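Local structure of DUF4442 domain-containing protein (Pseudomonas aeruginosa, 1YOC) at residues G42-T47 and E71-T76; S112-Q117 and V123-A128; F48-E53 and G59-I64. The protein is of unknown function but adopts the hotdog fold and may act on acyl thioesters, as PaaI-type thioesterases do. All blocks are in the same frame, centred on the assembly; numbering follows the deposited sequence.

How the contacts relate
Contact 1 lies in the core, its centre about 4 Å from the centre of the chain, where strand 43-48 meets helix 63-81. Contacts 2 and 3 are partly buried and lie on opposite sides of the chain's centre, about 25 Å apart between their own centres. Contact 2 closes the loop after strand 105-110 onto strand 120-130, and it touches contact 1 through Ala74 and Val124. Contact 3 is nested in the loop closed by contact 1 and leads into the same helix, close to the second subunit. Small aliphatic groups suffice in contact 1; aromatic rings join them in contacts 2 and 3, and contact 3 adds a lysine with a bridging water.

Contact 1: G42-T47 and E71-T76; sequences GYAEVT and ELAAGT
Val46 overlaps the helix through one branch: its CG1 lies 4.1 Å from Leu72 CD2 and the same distance from Ala73 CB. The methyl is thus shared between two consecutive helix residues. It is placed there by chi1 of -54°, which sets CG1 anti to the carbonyl carbon. Leu72 reaches the strand with the end of its side chain, and the two branched side chains approach at a slant.

Two residues back along the strand, Ala44 presents its CB to Ala73. Ala44 CB and Ala73 CB stand 4.2 Å apart, but the nearest approach is to the backbone, with Ala44 CB 3.5 Å from Ala73 O. The CA atoms of Ala44 and Ala73 are 5.4 Å apart, the closest backbone pairing between the segments, and two methyl side chains fit this spacing. The strand and helix segments run nearly antiparallel, at 156°, with axes 7.6 Å apart at closest approach.

Alternation along the strand sends Tyr43 and Glu45 to the other face, where Tyr43 OH donates to Glu45 OE1 at 2.6 Å, arriving 37° out of the carboxylate plane. Within the helix, Leu72 O accepts from both the backbone N and OG1 of Thr76, the hydroxyl bond measuring 2.9 Å.

The arrangement is that of the hotdog fold, a long helix wrapped by an antiparallel sheet. Strand 43-48 runs between strands 35-40 and 105-110, and Ala109 of the latter also touches Ala73. Phe36 meets Val46 from strand 35-40, while Met7 of helix 2-13 packs on Leu72.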
ATOM      1  N   GLY B  42      19.095  10.087  -7.926  1.00 12.73           N
ATOM      2  CA  GLY B  42      18.635   9.585  -9.214  1.00 13.74           C
ATOM      3  C   GLY B  42      18.383   8.084  -9.370  1.00 13.32           C
ATOM      4  O   GLY B  42      17.924   7.658 -10.439  1.00 13.31           O
ATOM      5  N   TYR B  43      18.667   7.267  -8.357  1.00 12.55           N
ATOM      6  CA  TYR B  43      18.425   5.812  -8.518  1.00 12.87           C
ATOM      7  C   TYR B  43      18.254   5.040  -7.208  1.00 11.86           C
ATOM      8  O   TYR B  43      19.045   5.205  -6.292  1.00 14.73           O
ATOM      9  CB  TYR B  43      19.614   5.173  -9.289  1.00 13.21           C
ATOM     10  CG  TYR B  43      19.394   3.702  -9.615  1.00 13.65           C
ATOM     11  CD1 TYR B  43      18.614   3.330 -10.713  1.00 13.51           C
ATOM     12  CD2 TYR B  43      19.901   2.684  -8.781  1.00 15.67           C
ATOM     13  CE1 TYR B  43      18.334   1.963 -10.984  1.00 13.33           C
ATOM     14  CE2 TYR B  43      19.615   1.296  -9.032  1.00 16.00           C
ATOM     15  CZ  TYR B  43      18.828   0.964 -10.138  1.00 15.54           C
ATOM     16  OH  TYR B  43      18.522  -0.362 -10.393  1.00 18.01           O
ATOM     17  N   ALA B  44      17.227   4.199  -7.097  1.00 11.46           N
ATOM     18  CA  ALA B  44      17.095   3.378  -5.893  1.00 11.16           C
ATOM     19  C   ALA B  44      16.619   2.002  -6.315  1.00 11.50           C
ATOM     20  O   ALA B  44      15.803   1.843  -7.250  1.00 11.05           O
ATOM     21  CB  ALA B  44      16.102   3.989  -4.897  1.00 12.14           C
ATOM     22  N   GLU B  45      17.158   0.998  -5.645  1.00 10.14           N
ATOM     23  CA  GLU B  45      16.762  -0.366  -5.918  1.00 12.32           C
ATOM     24  C   GLU B  45      16.668  -1.099  -4.597  1.00 11.08           C
ATOM     25  O   GLU B  45      17.621  -1.106  -3.801  1.00 11.68           O
ATOM     26  CB  GLU B  45      17.777  -1.042  -6.856  1.00 12.92           C
ATOM     27  CG  GLU B  45      17.413  -2.473  -7.243  1.00 14.60           C
ATOM     28  CD  GLU B  45      18.472  -3.094  -8.177  1.00 20.57           C
ATOM     29  OE1 GLU B  45      19.200  -2.340  -8.861  1.00 20.81           O
ATOM     30  OE2 GLU B  45      18.572  -4.332  -8.240  1.00 23.10           O
ATOM     31  N   VAL B  46      15.500  -1.689  -4.362  1.00 11.85           N
ATOM     32  CA  VAL B  46      15.248  -2.404  -3.102  1.00 12.49           C
ATOM     33  C   VAL B  46      14.769  -3.822  -3.384  1.00 13.84           C
ATOM     34  O   VAL B  46      14.213  -4.127  -4.466  1.00 14.93           O
ATOM     35  CB  VAL B  46      14.130  -1.708  -2.225  1.00 15.55           C
ATOM     36  CG1 VAL B  46      14.450  -0.222  -1.983  1.00 13.08           C
ATOM     37  CG2 VAL B  46      12.826  -1.836  -2.878  1.00 18.91           C
ATOM     38  N   THR B  47      14.984  -4.699  -2.420  1.00 12.49           N
ATOM     39  CA  THR B  47      14.508  -6.067  -2.586  1.00 13.94           C
ATOM     40  C   THR B  47      13.778  -6.443  -1.298  1.00 13.04           C
ATOM     41  O   THR B  47      14.017  -5.828  -0.276  1.00 12.00           O
ATOM     42  CB  THR B  47      15.680  -7.085  -2.734  1.00 14.64           C
ATOM     43  OG1 THR B  47      16.550  -6.983  -1.587  1.00 13.61           O
ATOM     44  CG2 THR B  47      16.511  -6.797  -3.991  1.00 15.13           C
ATOM     45  N   GLU B  71       7.053   2.638  -2.407  1.00  9.96           N
ATOM     46  CA  GLU B  71       7.106   3.843  -1.591  1.00  9.90           C
ATOM     47  C   GLU B  71       8.525   4.004  -0.994  1.00  9.70           C
ATOM     48  O   GLU B  71       9.055   5.119  -0.911  1.00  9.41           O
ATOM     49  CB  GLU B  71       6.109   3.709  -0.451  1.00 12.47           C
ATOM     50  CG  GLU B  71       6.178   4.823   0.523  1.00 15.20           C
ATOM     51  CD  GLU B  71       5.280   5.973   0.146  1.00 21.92           C
ATOM     52  OE1 GLU B  71       5.017   6.192  -1.081  1.00 20.93           O
ATOM     53  OE2 GLU B  71       4.859   6.660   1.119  1.00 23.78           O
ATOM     54  N   LEU B  72       9.116   2.897  -0.564  1.00 10.18           N
ATOM     55  CA  LEU B  72      10.449   2.955   0.044  1.00 10.23           C
ATOM     56  C   LEU B  72      11.483   3.411  -0.991  1.00  9.02           C
ATOM     57  O   LEU B  72      12.314   4.271  -0.725  1.00  9.74           O
ATOM     58  CB  LEU B  72      10.832   1.586   0.610  1.00 10.49           C
ATOM     59  CG  LEU B  72      12.256   1.504   1.195  1.00  9.28           C
ATOM     60  CD1 LEU B  72      12.444   2.415   2.402  1.00  8.71           C
ATOM     61  CD2 LEU B  72      12.483   0.025   1.583  1.00 11.57           C
ATOM     62  N   ALA B  73      11.423   2.830  -2.182  1.00 10.18           N
ATOM     63  CA  ALA B  73      12.389   3.209  -3.219  1.00 11.04           C
ATOM     64  C   ALA B  73      12.177   4.643  -3.691  1.00 10.24           C
ATOM     65  O   ALA B  73      13.138   5.428  -3.779  1.00 10.58           O
ATOM     66  CB  ALA B  73      12.290   2.258  -4.402  1.00  9.44           C
ATOM     67  N   ALA B  74      10.927   5.008  -3.983  1.00  9.28           N
ATOM     68  CA  ALA B  74      10.667   6.334  -4.520  1.00  9.64           C
ATOM     69  C   ALA B  74      10.931   7.423  -3.534  1.00  8.90           C
ATOM     70  O   ALA B  74      11.532   8.442  -3.882  1.00 10.10           O
ATOM     71  CB  ALA B  74       9.233   6.442  -5.021  1.00  7.72           C
ATOM     72  N   GLY B  75      10.480   7.212  -2.303  1.00  9.82           N
ATOM     73  CA  GLY B  75      10.643   8.221  -1.293  1.00  8.89           C
ATOM     74  C   GLY B  75      12.098   8.419  -0.911  1.00  9.45           C
ATOM     75  O   GLY B  75      12.551   9.560  -0.784  1.00 10.34           O
ATOM     76  N   THR B  76      12.825   7.321  -0.718  1.00 10.88           N
ATOM     77  CA  THR B  76      14.232   7.448  -0.350  1.00 11.59           C
ATOM     78  C   THR B  76      15.015   8.100  -1.515  1.00 12.16           C
ATOM     79  O   THR B  76      15.853   8.999  -1.302  1.00 12.59           O
ATOM     80  CB  THR B  76      14.825   6.097   0.018  1.00 13.10           C
ATOM     81  OG1 THR B  76      14.075   5.548   1.123  1.00 18.24           O
ATOM     82  CG2 THR B  76      16.278   6.285   0.552  1.00 16.45           C
TER

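Contact 2: S112-Q117 and V123-A128; sequences SQIDWQ and VVPVVA
Ile114 carries most of the aliphatic contact, touching strand 120-130 with the end of its longer branch. Ile114 CD1 lies 3.6 Å from Val123 O. The same methyl also meets Val124 CG2, at 4.0 Å, and the CD of Pro125, so it spans three consecutive strand residues. The torsions explain the reach: chi1 of -73° puts CG1 anti to the carbonyl carbon, and chi2 of 165° extends CD1 outward. The CA atoms of Ile114 and Val124 remain 7.8 Å apart, a gap that side chains bridge.

The aromatic contribution comes from Trp116. The CH2 corner of its indole comes within 4.1 Å of Val124 CG2, the same methyl that meets Ile114; the tryptophan and valine side chains cross at about a right angle. Inside the loop, Ile114 CG2 sits 3.5 Å above the indole plane and over its centre, a CH-pi arrangement. The isoleucine therefore uses one branch to cover the ring and the other to meet the strand.

Polar interactions shape the loop rather than join it to the strand. Asp115 OD1 accepts from the backbone N of Gln117 at 3.1 Å, closing an Asx turn; the N-H approaches from above the carboxylate plane. Trp116 NE1 is hydrogen-bonded to Gly111 O, which ties the indole to the start of the loop. The loop joins the antiparallel neighbours 105-110 and 120-130 of the hotdog sheet and folds back on the second, with the indole against Met77 and Ser81 of helix 63-81; Met77 meets Val124 too.

The chemistry is thus divided: bonds within the loop constrain its path and the indole, while its attachment to the strand consists of dispersion contacts. Such contacts specify shape but little direction, and the aliphatic-aromatic cluster they build continues onto the helix.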
ATOM      1  N   SER B 112      16.621   8.873 -13.417  1.00 12.51           N
ATOM      2  CA  SER B 112      17.511   9.527 -14.375  1.00 12.50           C
ATOM      3  C   SER B 112      16.875  10.602 -15.262  1.00 13.36           C
ATOM      4  O   SER B 112      17.597  11.468 -15.762  1.00 12.95           O
ATOM      5  CB  SER B 112      18.220   8.480 -15.282  1.00 12.44           C
ATOM      6  OG  SER B 112      17.298   7.863 -16.157  1.00 11.32           O
ATOM      7  N   GLN B 113      15.558  10.573 -15.452  1.00 12.45           N
ATOM      8  CA  GLN B 113      14.875  11.510 -16.333  1.00 14.49           C
ATOM      9  C   GLN B 113      14.175  12.677 -15.655  1.00 15.50           C
ATOM     10  O   GLN B 113      13.638  13.568 -16.321  1.00 17.95           O
ATOM     11  CB  GLN B 113      13.869  10.736 -17.198  1.00 13.99           C
ATOM     12  CG  GLN B 113      14.515   9.516 -17.898  1.00 11.79           C
ATOM     13  CD  GLN B 113      15.652   9.909 -18.789  1.00 14.57           C
ATOM     14  OE1 GLN B 113      16.864   9.515 -18.580  1.00 16.90           O
ATOM     15  NE2 GLN B 113      15.318  10.702 -19.794  1.00 13.27           N
ATOM     16  N   ILE B 114      14.178  12.665 -14.332  1.00 13.71           N
ATOM     17  CA  ILE B 114      13.538  13.712 -13.534  1.00 14.22           C
ATOM     18  C   ILE B 114      14.447  14.924 -13.319  1.00 15.49           C
ATOM     19  O   ILE B 114      15.655  14.764 -13.173  1.00 13.43           O
ATOM     20  CB  ILE B 114      13.149  13.103 -12.145  1.00 13.65           C
ATOM     21  CG1 ILE B 114      11.953  12.180 -12.348  1.00 14.65           C
ATOM     22  CG2 ILE B 114      12.766  14.200 -11.103  1.00 13.30           C
ATOM     23  CD1 ILE B 114      11.676  11.227 -11.162  1.00 14.34           C
ATOM     24  N   ASP B 115      13.878  16.133 -13.381  1.00 15.75           N
ATOM     25  CA  ASP B 115      14.667  17.338 -13.095  1.00 17.11           C
ATOM     26  C   ASP B 115      14.547  17.510 -11.556  1.00 14.61           C
ATOM     27  O   ASP B 115      13.573  18.057 -11.022  1.00 15.28           O
ATOM     28  CB  ASP B 115      14.071  18.532 -13.835  1.00 18.65           C
ATOM     29  CG  ASP B 115      14.752  19.837 -13.487  1.00 22.11           C
ATOM     30  OD1 ASP B 115      15.679  19.861 -12.637  1.00 20.77           O
ATOM     31  OD2 ASP B 115      14.336  20.859 -14.091  1.00 24.95           O
ATOM     32  N   TRP B 116      15.543  16.991 -10.845  1.00 14.73           N
ATOM     33  CA  TRP B 116      15.525  17.009  -9.395  1.00 14.62           C
ATOM     34  C   TRP B 116      15.735  18.373  -8.775  1.00 15.59           C
ATOM     35  O   TRP B 116      15.638  18.520  -7.560  1.00 15.11           O
ATOM     36  CB  TRP B 116      16.569  16.034  -8.845  1.00 13.90           C
ATOM     37  CG  TRP B 116      16.249  14.604  -9.119  1.00 12.46           C
ATOM     38  CD1 TRP B 116      16.877  13.780  -9.987  1.00 12.50           C
ATOM     39  CD2 TRP B 116      15.198  13.835  -8.507  1.00 13.09           C
ATOM     40  NE1 TRP B 116      16.292  12.519  -9.964  1.00 12.59           N
ATOM     41  CE2 TRP B 116      15.258  12.533  -9.056  1.00 13.32           C
ATOM     42  CE3 TRP B 116      14.209  14.127  -7.554  1.00 13.67           C
ATOM     43  CZ2 TRP B 116      14.377  11.522  -8.684  1.00 12.54           C
ATOM     44  CZ3 TRP B 116      13.315  13.110  -7.183  1.00 13.35           C
ATOM     45  CH2 TRP B 116      13.411  11.828  -7.749  1.00 15.17           C
ATOM     46  N   GLN B 117      16.045  19.360  -9.594  1.00 16.77           N
ATOM     47  CA  GLN B 117      16.225  20.691  -9.013  1.00 20.87           C
ATOM     48  C   GLN B 117      14.920  21.484  -9.082  1.00 20.60           C
ATOM     49  O   GLN B 117      14.816  22.564  -8.497  1.00 20.06           O
ATOM     50  CB  GLN B 117      17.367  21.445  -9.726  1.00 22.40           C
ATOM     51  CG  GLN B 117      18.739  21.231  -9.072  1.00 28.92           C
ATOM     52  CD  GLN B 117      19.195  19.789  -9.136  1.00 31.92           C
ATOM     53  OE1 GLN B 117      19.277  19.211 -10.224  1.00 36.51           O
ATOM     54  NE2 GLN B 117      19.492  19.189  -7.971  1.00 33.55           N
ATOM     55  N   VAL B 123       6.995  13.184 -10.756  1.00 13.24           N
ATOM     56  CA  VAL B 123       6.379  11.857 -10.804  1.00 13.18           C
ATOM     57  C   VAL B 123       7.474  10.803 -10.879  1.00 10.77           C
ATOM     58  O   VAL B 123       8.177  10.670 -11.873  1.00 10.00           O
ATOM     59  CB  VAL B 123       5.394  11.760 -12.023  1.00 13.84           C
ATOM     60  CG1 VAL B 123       4.634  10.431 -11.992  1.00 12.25           C
ATOM     61  CG2 VAL B 123       4.429  12.968 -11.998  1.00 16.65           C
ATOM     62  N   VAL B 124       7.622  10.053  -9.793  1.00 11.03           N
ATOM     63  CA  VAL B 124       8.662   9.034  -9.714  1.00 10.62           C
ATOM     64  C   VAL B 124       8.159   7.647 -10.141  1.00  9.39           C
ATOM     65  O   VAL B 124       7.188   7.108  -9.587  1.00  9.46           O
ATOM     66  CB  VAL B 124       9.177   8.938  -8.289  1.00 12.13           C
ATOM     67  CG1 VAL B 124      10.289   7.904  -8.219  1.00 13.09           C
ATOM     68  CG2 VAL B 124       9.615  10.328  -7.812  1.00 12.28           C
ATOM     69  N   PRO B 125       8.827   7.032 -11.127  1.00  9.05           N
ATOM     70  CA  PRO B 125       8.406   5.704 -11.591  1.00  9.71           C
ATOM     71  C   PRO B 125       9.080   4.568 -10.827  1.00 11.44           C
ATOM     72  O   PRO B 125      10.233   4.677 -10.380  1.00 10.62           O
ATOM     73  CB  PRO B 125       8.848   5.700 -13.071  1.00  9.50           C
ATOM     74  CG  PRO B 125      10.187   6.424 -12.982  1.00  8.14           C
ATOM     75  CD  PRO B 125       9.876   7.605 -11.989  1.00  8.15           C
ATOM     76  N   VAL B 126       8.352   3.472 -10.686  1.00 11.17           N
ATOM     77  CA  VAL B 126       8.898   2.287 -10.034  1.00 11.24           C
ATOM     78  C   VAL B 126       8.371   1.058 -10.780  1.00 11.63           C
ATOM     79  O   VAL B 126       7.192   0.998 -11.157  1.00 11.13           O
ATOM     80  CB  VAL B 126       8.420   2.138  -8.553  1.00 11.56           C
ATOM     81  CG1 VAL B 126       9.045   0.887  -7.938  1.00 10.31           C
ATOM     82  CG2 VAL B 126       8.828   3.387  -7.703  1.00 13.24           C
ATOM     83  N   VAL B 127       9.245   0.088 -11.012  1.00  9.57           N
ATOM     84  CA  VAL B 127       8.798  -1.173 -11.591  1.00 11.42           C
ATOM     85  C   VAL B 127       9.281  -2.275 -10.637  1.00 10.05           C
ATOM     86  O   VAL B 127      10.416  -2.235 -10.156  1.00 11.76           O
ATOM     87  CB  VAL B 127       9.366  -1.393 -13.007  1.00 10.99           C
ATOM     88  CG1 VAL B 127       8.878  -2.735 -13.568  1.00 12.55           C
ATOM     89  CG2 VAL B 127       8.846  -0.261 -13.928  1.00 11.84           C
ATOM     90  N   ALA B 128       8.399  -3.223 -10.311  1.00  9.83           N
ATOM     91  CA  ALA B 128       8.811  -4.316  -9.443  1.00  8.75           C
ATOM     92  C   ALA B 128       8.847  -5.577 -10.298  1.00 10.08           C
ATOM     93  O   ALA B 128       8.004  -5.771 -11.176  1.00 11.54           O
ATOM     94  CB  ALA B 128       7.845  -4.505  -8.224  1.00 10.37           C
TER

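Contact 3: F48-E53 and G59-I64; sequences FPKRRE and GTVHAI
The backbones come closest at Lys50 and Val61, whose CA atoms are 6.4 Å apart, a separation spanned by side chains. Val61 stands between two partners and gives a branch to each. Its CG1, anti to the backbone N at chi1 -176°, meets the Phe48 ring at its edge and near its plane, 3.6 Å from Phe48 CE1. The other methyl, CG2, lies 4.2 Å from Lys50 CG, beside the aliphatic part of the lysine.

The extended chain carries Lys50 CE to 3.7 Å from Gly59 O, and the bend at chi4, -88°, then turns NZ. Gly59 O accepts a 2.8 Å hydrogen bond from a water, which in turn accepts a weak one from Lys50 NZ at 3.4 Å.

The connection from strand 43-48 to the central hotdog helix 63-81 doubles back here, and Phe48 also packs on Leu66 and Ala69 of that helix. His62, its N-cap residue, faces the second subunit, where its ring meets Phe29 of that subunit edge-to-face.

Polarity therefore changes along the contact: side chains meet directly through apolar groups, and the lysine's polar end takes part across it through a weak water link.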
ATOM      1  N   PHE B  48      12.832  -7.382  -1.358  1.00 12.38           N
ATOM      2  CA  PHE B  48      12.263  -7.885  -0.110  1.00 11.00           C
ATOM      3  C   PHE B  48      11.905  -9.361  -0.375  1.00 13.02           C
ATOM      4  O   PHE B  48      11.554  -9.754  -1.501  1.00 11.87           O
ATOM      5  CB  PHE B  48      11.089  -7.041   0.445  1.00 11.10           C
ATOM      6  CG  PHE B  48       9.796  -7.147  -0.333  1.00 11.53           C
ATOM      7  CD1 PHE B  48       8.846  -8.101   0.005  1.00 12.39           C
ATOM      8  CD2 PHE B  48       9.501  -6.203  -1.340  1.00 10.61           C
ATOM      9  CE1 PHE B  48       7.563  -8.122  -0.643  1.00 11.86           C
ATOM     10  CE2 PHE B  48       8.252  -6.199  -1.993  1.00 10.12           C
ATOM     11  CZ  PHE B  48       7.284  -7.142  -1.652  1.00 10.38           C
ATOM     12  N   PRO B  49      12.000 -10.203   0.659  1.00 12.10           N
ATOM     13  CA  PRO B  49      11.692 -11.621   0.429  1.00 13.87           C
ATOM     14  C   PRO B  49      10.241 -12.065   0.471  1.00 14.79           C
ATOM     15  O   PRO B  49       9.416 -11.531   1.214  1.00 15.12           O
ATOM     16  CB  PRO B  49      12.498 -12.323   1.523  1.00 16.19           C
ATOM     17  CG  PRO B  49      12.305 -11.358   2.703  1.00 14.34           C
ATOM     18  CD  PRO B  49      12.487  -9.959   2.022  1.00 13.15           C
ATOM     19  N   LYS B  50       9.940 -13.083  -0.320  1.00 15.01           N
ATOM     20  CA  LYS B  50       8.613 -13.665  -0.257  1.00 14.95           C
ATOM     21  C   LYS B  50       8.613 -14.487   1.048  1.00 15.10           C
ATOM     22  O   LYS B  50       9.570 -15.240   1.332  1.00 14.98           O
ATOM     23  CB  LYS B  50       8.388 -14.606  -1.448  1.00 14.09           C
ATOM     24  CG  LYS B  50       7.080 -15.422  -1.339  1.00 16.77           C
ATOM     25  CD  LYS B  50       6.660 -15.959  -2.713  1.00 19.22           C
ATOM     26  CE  LYS B  50       5.391 -16.796  -2.640  1.00 23.27           C
ATOM     27  NZ  LYS B  50       5.658 -18.226  -2.356  1.00 25.91           N
ATOM     28  N   ARG B  51       7.573 -14.336   1.852  1.00 13.63           N
ATOM     29  CA  ARG B  51       7.458 -15.097   3.100  1.00 14.74           C
ATOM     30  C   ARG B  51       5.977 -15.032   3.489  1.00 14.21           C
ATOM     31  O   ARG B  51       5.261 -14.167   2.987  1.00 13.42           O
ATOM     32  CB  ARG B  51       8.360 -14.516   4.205  1.00 14.61           C
ATOM     33  CG  ARG B  51       8.049 -13.062   4.505  1.00 16.26           C
ATOM     34  CD  ARG B  51       8.893 -12.510   5.680  1.00 16.96           C
ATOM     35  NE  ARG B  51       8.620 -11.084   5.837  1.00 17.70           N
ATOM     36  CZ  ARG B  51       8.498 -10.464   7.002  1.00 18.65           C
ATOM     37  NH1 ARG B  51       8.644 -11.139   8.156  1.00 21.13           N
ATOM     38  NH2 ARG B  51       8.150  -9.188   7.011  1.00 18.75           N
ATOM     39  N   ARG B  52       5.514 -15.924   4.375  1.00 13.38           N
ATOM     40  CA  ARG B  52       4.087 -15.939   4.741  1.00 14.14           C
ATOM     41  C   ARG B  52       3.462 -14.585   5.057  1.00 11.85           C
ATOM     42  O   ARG B  52       2.366 -14.276   4.576  1.00 12.00           O
ATOM     43  CB  ARG B  52       3.844 -16.867   5.953  1.00 16.52           C
ATOM     44  CG  ARG B  52       2.357 -17.160   6.216  1.00 18.28           C
ATOM     45  CD  ARG B  52       2.161 -17.948   7.539  1.00 18.95           C
ATOM     46  NE  ARG B  52       2.503 -17.093   8.651  1.00 21.29           N
ATOM     47  CZ  ARG B  52       1.699 -16.132   9.112  1.00 23.30           C
ATOM     48  NH1 ARG B  52       0.501 -15.952   8.557  1.00 20.41           N
ATOM     49  NH2 ARG B  52       2.119 -15.305  10.066  1.00 23.02           N
ATOM     50  N   GLU B  53       4.186 -13.790   5.839  1.00 13.05           N
ATOM     51  CA  GLU B  53       3.769 -12.479   6.303  1.00 14.21           C
ATOM     52  C   GLU B  53       3.414 -11.448   5.224  1.00 13.06           C
ATOM     53  O   GLU B  53       2.652 -10.494   5.505  1.00 12.94           O
ATOM     54  CB  GLU B  53       4.851 -11.876   7.253  1.00 15.61           C
ATOM     55  CG  GLU B  53       5.004 -12.612   8.603  1.00 19.35           C
ATOM     56  CD  GLU B  53       6.045 -13.745   8.596  1.00 20.23           C
ATOM     57  OE1 GLU B  53       6.441 -14.246   7.530  1.00 17.63           O
ATOM     58  OE2 GLU B  53       6.465 -14.150   9.688  1.00 22.60           O
ATOM     59  N   GLY B  59      -1.826 -16.832  -2.008  1.00 14.40           N
ATOM     60  CA  GLY B  59      -0.452 -17.192  -1.672  1.00 13.71           C
ATOM     61  C   GLY B  59       0.644 -16.563  -2.512  1.00 14.66           C
ATOM     62  O   GLY B  59       1.722 -17.141  -2.664  1.00 15.01           O
ATOM     63  N   THR B  60       0.374 -15.395  -3.084  1.00 13.35           N
ATOM     64  CA  THR B  60       1.420 -14.710  -3.833  1.00 12.58           C
ATOM     65  C   THR B  60       1.719 -13.429  -3.042  1.00 12.36           C
ATOM     66  O   THR B  60       1.055 -13.127  -2.047  1.00 11.47           O
ATOM     67  CB  THR B  60       1.017 -14.431  -5.334  1.00 12.94           C
ATOM     68  OG1 THR B  60      -0.087 -13.541  -5.403  1.00 12.52           O
ATOM     69  CG2 THR B  60       0.618 -15.732  -6.033  1.00 12.99           C
ATOM     70  N   VAL B  61       2.721 -12.685  -3.462  1.00 11.71           N
ATOM     71  CA  VAL B  61       3.073 -11.474  -2.708  1.00 11.27           C
ATOM     72  C   VAL B  61       1.951 -10.447  -2.830  1.00 11.03           C
ATOM     73  O   VAL B  61       1.450 -10.134  -3.923  1.00 11.61           O
ATOM     74  CB  VAL B  61       4.412 -10.880  -3.173  1.00 11.11           C
ATOM     75  CG1 VAL B  61       4.762  -9.650  -2.254  1.00 10.98           C
ATOM     76  CG2 VAL B  61       5.544 -11.947  -3.009  1.00 11.63           C
ATOM     77  N   HIS B  62       1.566  -9.916  -1.681  1.00  9.60           N
ATOM     78  CA  HIS B  62       0.442  -8.995  -1.607  1.00  9.63           C
ATOM     79  C   HIS B  62       0.674  -7.703  -2.358  1.00  9.93           C
ATOM     80  O   HIS B  62       1.748  -7.114  -2.275  1.00  9.89           O
ATOM     81  CB  HIS B  62       0.169  -8.710  -0.135  1.00  8.91           C
ATOM     82  CG  HIS B  62      -1.151  -8.081   0.123  1.00 10.41           C
ATOM     83  ND1 HIS B  62      -2.175  -8.734   0.785  1.00 12.90           N
ATOM     84  CD2 HIS B  62      -1.556  -6.801  -0.041  1.00  4.87           C
ATOM     85  CE1 HIS B  62      -3.144  -7.872   1.046  1.00  8.93           C
ATOM     86  NE2 HIS B  62      -2.791  -6.691   0.557  1.00 14.13           N
ATOM     87  N   ALA B  63      -0.360  -7.298  -3.085  1.00  9.07           N
ATOM     88  CA  ALA B  63      -0.329  -6.052  -3.867  1.00 10.27           C
ATOM     89  C   ALA B  63       0.184  -4.865  -3.040  1.00  8.01           C
ATOM     90  O   ALA B  63       0.955  -4.012  -3.555  1.00  9.36           O
ATOM     91  CB  ALA B  63      -1.768  -5.720  -4.377  1.00 10.73           C
ATOM     92  N   ILE B  64      -0.245  -4.786  -1.786  1.00  8.56           N
ATOM     93  CA  ILE B  64       0.138  -3.636  -0.971  1.00  9.15           C
ATOM     94  C   ILE B  64       1.575  -3.761  -0.453  1.00  8.90           C
ATOM     95  O   ILE B  64       2.204  -2.747  -0.152  1.00  8.90           O
ATOM     96  CB  ILE B  64      -0.936  -3.364   0.129  1.00  7.32           C
ATOM     97  CG1 ILE B  64      -2.326  -3.243  -0.554  1.00  8.41           C
ATOM     98  CG2 ILE B  64      -0.640  -2.031   0.874  1.00  8.58           C
ATOM     99  CD1 ILE B  64      -2.423  -2.026  -1.612  1.00  9.37           C
TER
HETATM  100  O   HOH W   1       2.706 -19.381  -1.209  1.00 24.52           O